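Local coordinates for protein nucleoside 2-deoxyribosyltransferase (Enterococcus faecalis, PDB 7M5H) that belongs to the nucleoside 2-deoxyribosyltransferase family and may cleave the N-glycosidic bond of deoxynucleotides such as 5-hydroxymethyl-dUMP, at residues 67-73 against 92-98; 99-105 against 143-149. The contacts are given in a common frame with arbitrary orientation. Numbering follows the deposited sequence.

Contact 1. Residues 67-73 against 92-98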
# COMPACT_ATOMS: atom_id res chain seq x y z
N VAL B 67 -5.24 -4.32 -23.42
CA VAL B 67 -4.94 -2.90 -23.29
C VAL B 67 -4.63 -2.30 -24.66
O VAL B 67 -5.19 -1.27 -25.05
CB VAL B 67 -3.79 -2.67 -22.30
CG1 VAL B 67 -3.33 -1.22 -22.33
CG2 VAL B 67 -4.20 -3.08 -20.89
N LEU B 68 -3.73 -2.94 -25.41
CA LEU B 68 -3.28 -2.40 -26.69
C LEU B 68 -4.38 -2.40 -27.74
O LEU B 68 -4.32 -1.60 -28.68
CB LEU B 68 -2.07 -3.18 -27.20
CG LEU B 68 -0.82 -3.16 -26.32
CD1 LEU B 68 0.34 -3.84 -27.02
CD2 LEU B 68 -0.46 -1.73 -25.94
N ALA B 69 -5.37 -3.28 -27.62
CA ALA B 69 -6.47 -3.33 -28.58
C ALA B 69 -7.56 -2.31 -28.29
O ALA B 69 -8.54 -2.25 -29.04
CB ALA B 69 -7.08 -4.74 -28.60
N SER B 70 -7.40 -1.49 -27.26
CA SER B 70 -8.43 -0.54 -26.86
C SER B 70 -8.15 0.83 -27.46
O SER B 70 -7.01 1.18 -27.77
CB SER B 70 -8.51 -0.44 -25.33
OG SER B 70 -7.31 0.10 -24.80
N ASP B 71 -9.23 1.61 -27.62
CA ASP B 71 -9.12 2.99 -28.06
C ASP B 71 -9.06 3.97 -26.90
O ASP B 71 -8.59 5.09 -27.08
CB ASP B 71 -10.31 3.35 -28.96
CG ASP B 71 -10.42 2.44 -30.17
OD1 ASP B 71 -9.42 2.30 -30.90
OD2 ASP B 71 -11.51 1.87 -30.38
N LEU B 72 -9.53 3.55 -25.72
CA LEU B 72 -9.57 4.40 -24.54
C LEU B 72 -9.44 3.50 -23.32
O LEU B 72 -9.99 2.40 -23.28
CB LEU B 72 -10.88 5.20 -24.47
CG LEU B 72 -11.14 5.97 -23.18
CD1 LEU B 72 -10.15 7.12 -23.02
CD2 LEU B 72 -12.57 6.48 -23.13
N LEU B 73 -8.69 3.97 -22.32
CA LEU B 73 -8.48 3.24 -21.09
C LEU B 73 -9.12 4.01 -19.94
O LEU B 73 -8.80 5.18 -19.72
CB LEU B 73 -6.99 3.02 -20.83
CG LEU B 73 -6.60 2.09 -19.67
CD1 LEU B 73 -5.61 1.05 -20.15
CD2 LEU B 73 -6.03 2.89 -18.51
N VAL B 92 1.90 1.68 -19.96
CA VAL B 92 1.82 1.08 -21.28
C VAL B 92 0.94 1.93 -22.20
O VAL B 92 1.28 2.18 -23.36
CB VAL B 92 1.30 -0.37 -21.19
CG1 VAL B 92 1.02 -0.92 -22.58
CG2 VAL B 92 2.30 -1.25 -20.46
N ALA B 93 -0.20 2.38 -21.68
CA ALA B 93 -1.13 3.15 -22.49
C ALA B 93 -0.52 4.48 -22.94
O ALA B 93 -0.69 4.89 -24.09
CB ALA B 93 -2.43 3.40 -21.72
N TYR B 94 0.19 5.16 -22.04
CA TYR B 94 0.81 6.43 -22.41
C TYR B 94 1.84 6.25 -23.50
O TYR B 94 1.85 6.98 -24.50
CB TYR B 94 1.44 7.10 -21.18
CG TYR B 94 2.27 8.30 -21.55
CD1 TYR B 94 1.68 9.53 -21.81
CD2 TYR B 94 3.66 8.21 -21.66
CE1 TYR B 94 2.43 10.63 -22.16
CE2 TYR B 94 4.42 9.31 -22.01
CZ TYR B 94 3.80 10.51 -22.26
OH TYR B 94 4.56 11.61 -22.61
N ALA B 95 2.74 5.27 -23.33
CA ALA B 95 3.81 5.07 -24.30
C ALA B 95 3.27 4.67 -25.67
O ALA B 95 3.89 4.96 -26.69
CB ALA B 95 4.80 4.03 -23.79
N LYS B 96 2.12 4.00 -25.70
CA LYS B 96 1.48 3.63 -26.96
C LYS B 96 0.52 4.69 -27.48
O LYS B 96 -0.04 4.52 -28.56
CB LYS B 96 0.74 2.30 -26.80
CG LYS B 96 1.66 1.11 -26.57
CD LYS B 96 2.56 0.87 -27.78
CE LYS B 96 3.43 -0.36 -27.58
NZ LYS B 96 4.30 -0.62 -28.76
N GLY B 97 0.31 5.77 -26.73
CA GLY B 97 -0.56 6.84 -27.19
C GLY B 97 -2.03 6.58 -27.01
O GLY B 97 -2.84 7.20 -27.71
N ILE B 98 -2.41 5.70 -26.09
CA ILE B 98 -3.81 5.40 -25.83
C ILE B 98 -4.29 6.30 -24.69
O ILE B 98 -3.73 6.22 -23.59
CB ILE B 98 -4.01 3.92 -25.47
CG1 ILE B 98 -3.58 3.03 -26.65
CG2 ILE B 98 -5.45 3.65 -25.10
CD1 ILE B 98 -3.61 1.55 -26.35
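Ile-98 is the side chain on which this contact turns. With chi1 in m and chi2 in t it is extended, and its CD1 reaches the turn after helix 56-68, 3.5 Å from Val-67 O and 3.7 Å from Ser-70 O, while CG2 lies 4.0 Å from Ser-70 OG. A beta-branched, fully apolar residue suits this buried place. Ser-70, in the p rotamer, folds its hydroxyl back on the helix end: Ser-70 OG donates to Val-67 O at 2.5 Å, so the hydroxyl beside Ile-98 is satisfied. Gly-97 closes helix 84-96 in a Schellman motif; its positive phi favours glycine, and the chain reverses so that Ile-98 faces inward. Between the helices, Val-67 and Val-92, both t, meet CG1 to CG1 at 4.4 Å. Leu-68 leaves its backbone sideways, but its mt rotamer brings CD2 to 3.8 Å from Val-92 CG1 and 3.6 Å from Lys-96 CG. The lysine lends its aliphatic part, while its NZ hydrogen-bonds a glycerol probably left from crystallisation. Leu-73 CD1 lies 4.3 Å from Ala-93 CB, where a small residue lets the helix sit close to the sheet. The two segments are joined by van der Waals packing, dependent on shape rather than directional bonds.

Contact 2. Residues 99-105 against 143-149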
# COMPACT_ATOMS: atom_id res chain seq x y z
N PRO B 99 -5.28 7.16 -24.91
CA PRO B 99 -5.70 8.09 -23.86
C PRO B 99 -6.28 7.37 -22.65
O PRO B 99 -6.81 6.26 -22.76
CB PRO B 99 -6.76 8.96 -24.55
CG PRO B 99 -7.24 8.13 -25.70
CD PRO B 99 -6.06 7.33 -26.15
N VAL B 100 -6.18 8.02 -21.49
CA VAL B 100 -6.60 7.45 -20.22
C VAL B 100 -7.51 8.45 -19.51
O VAL B 100 -7.11 9.60 -19.29
CB VAL B 100 -5.41 7.08 -19.33
CG1 VAL B 100 -5.90 6.55 -17.99
CG2 VAL B 100 -4.51 6.06 -20.02
N VAL B 101 -8.71 8.01 -19.15
CA VAL B 101 -9.62 8.78 -18.31
C VAL B 101 -9.71 8.07 -16.97
O VAL B 101 -10.18 6.93 -16.89
CB VAL B 101 -11.01 8.94 -18.95
CG1 VAL B 101 -11.94 9.68 -18.01
CG2 VAL B 101 -10.90 9.66 -20.28
N ALA B 102 -9.26 8.74 -15.91
CA ALA B 102 -9.13 8.13 -14.60
C ALA B 102 -10.18 8.68 -13.63
O ALA B 102 -10.56 9.85 -13.69
CB ALA B 102 -7.73 8.36 -14.02
N LEU B 103 -10.61 7.82 -12.71
CA LEU B 103 -11.59 8.16 -11.69
C LEU B 103 -10.93 8.10 -10.31
O LEU B 103 -10.26 7.12 -9.99
CB LEU B 103 -12.79 7.22 -11.73
CG LEU B 103 -13.85 7.46 -10.65
CD1 LEU B 103 -14.54 8.81 -10.87
CD2 LEU B 103 -14.87 6.33 -10.63
N TYR B 104 -11.14 9.15 -9.51
CA TYR B 104 -10.49 9.29 -8.21
C TYR B 104 -11.49 9.95 -7.26
O TYR B 104 -11.61 11.18 -7.23
CB TYR B 104 -9.21 10.12 -8.33
CG TYR B 104 -8.56 10.48 -7.01
CD1 TYR B 104 -8.15 9.49 -6.12
CD2 TYR B 104 -8.33 11.80 -6.67
CE1 TYR B 104 -7.55 9.82 -4.92
CE2 TYR B 104 -7.73 12.14 -5.47
CZ TYR B 104 -7.34 11.14 -4.60
OH TYR B 104 -6.74 11.47 -3.41
N THR B 105 -12.19 9.13 -6.47
CA THR B 105 -13.30 9.60 -5.65
C THR B 105 -12.95 9.78 -4.18
O THR B 105 -13.83 10.12 -3.39
CB THR B 105 -14.48 8.63 -5.75
OG1 THR B 105 -14.11 7.37 -5.17
CG2 THR B 105 -14.87 8.41 -7.20
N ASN B 143 -2.34 12.93 -21.71
CA ASN B 143 -3.22 12.50 -22.79
C ASN B 143 -4.43 11.84 -22.12
O ASN B 143 -4.60 10.62 -22.12
CB ASN B 143 -2.52 11.55 -23.76
CG ASN B 143 -3.39 11.19 -24.96
OD1 ASN B 143 -4.24 11.97 -25.39
ND2 ASN B 143 -3.16 10.01 -25.50
N GLY B 144 -5.26 12.67 -21.52
CA GLY B 144 -6.45 12.21 -20.84
C GLY B 144 -6.84 13.19 -19.74
O GLY B 144 -6.61 14.39 -19.86
N ARG B 145 -7.41 12.64 -18.68
CA ARG B 145 -8.01 13.47 -17.66
C ARG B 145 -8.28 12.62 -16.42
O ARG B 145 -8.52 11.41 -16.53
CB ARG B 145 -9.32 14.09 -18.18
CG ARG B 145 -10.03 15.04 -17.23
CD ARG B 145 -11.46 15.29 -17.73
NE ARG B 145 -11.74 16.70 -17.99
CZ ARG B 145 -12.70 17.40 -17.39
NH1 ARG B 145 -12.88 18.67 -17.70
NH2 ARG B 145 -13.48 16.82 -16.49
N VAL B 146 -8.21 13.26 -15.26
CA VAL B 146 -8.60 12.66 -13.99
C VAL B 146 -9.84 13.38 -13.50
O VAL B 146 -9.85 14.61 -13.37
CB VAL B 146 -7.47 12.75 -12.95
CG1 VAL B 146 -7.90 12.08 -11.65
CG2 VAL B 146 -6.19 12.13 -13.49
N VAL B 147 -10.89 12.62 -13.21
CA VAL B 147 -12.14 13.16 -12.68
C VAL B 147 -12.36 12.61 -11.28
O VAL B 147 -11.76 11.60 -10.88
CB VAL B 147 -13.34 12.84 -13.59
CG1 VAL B 147 -13.16 13.49 -14.96
CG2 VAL B 147 -13.52 11.34 -13.72
N SER B 148 -13.23 13.28 -10.53
CA SER B 148 -13.46 12.95 -9.13
C SER B 148 -14.88 12.46 -8.86
O SER B 148 -15.24 12.26 -7.69
CB SER B 148 -13.15 14.15 -8.24
OG SER B 148 -13.97 15.26 -8.58
N SER B 149 -15.70 12.26 -9.89
CA SER B 149 -17.05 11.78 -9.69
C SER B 149 -17.44 10.88 -10.85
O SER B 149 -16.91 10.98 -11.95
CB SER B 149 -18.06 12.93 -9.56
OG SER B 149 -18.21 13.62 -10.78
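Five backbone hydrogen bonds, the first and last using flanking residues, join strand 100-103 to strand 144-147, which run parallel at 8° with axes 4.7 Å apart. Val-100 N donates to Asn-143 O (3.1 Å), Arg-145 N to Val-100 O (3.1 Å), Ala-102 N to Arg-145 O (2.8 Å), Val-147 N to Ala-102 O (2.8 Å) and Tyr-104 N to Val-147 O (2.9 Å). Val-101 and Leu-103 turn their backbone polar groups to strand 72-76 and just beyond, bonding with Leu-73, Ala-75 and Leu-77. Glycine suits position 144 because its backbone angles and the nearness of Val-100 O both exclude a CB; Val-100 O, besides accepting Arg-145 N, takes a CA-H...O contact from Gly-144 CA at 3.1 Å. Val-100, Ala-102 and Val-146 face helix 134-141, whereas Val-101 and Val-147 pack on helix 150-159; beta-branched valine suits extended backbone between such layers. Tyr-104 OH bonds to His-130, Thr-105 OG1 to Asp-78 and to Gln-16 of a third subunit, and Ser-149, as N-cap of helix 150-159, to the backbone N of Asp-152. A parallel sheet with helices on both faces is the three-layer alpha/beta/alpha sandwich of a Rossmann-like fold, with 144-147 an outer strand of this chain's sheet.

The contacts follow one another along the chain: helix 84-96, part of contact 1, leads through Ile-98 and Pro-99 into strand 100-103 of contact 2, completing a beta-alpha-beta unit that starts at strand 72-76. They also meet in space, for Leu-73 N lies 3.0 Å from Pro-99 O and Leu-73 O 2.9 Å from Val-101 N, both probable hydrogen bonds between neighbouring strands. Contact 1 is mostly buried, although Leu-68 and Lys-96 lie at its exposed margin, and Lys-96 packs on Ala-95 of a second subunit. Contact 2 combines buried residues of strand 100-103 with the exposed Arg-145 on the outer strand. Apolar packing dominates where helix and turn meet, whereas the sheet relies on backbone bonding.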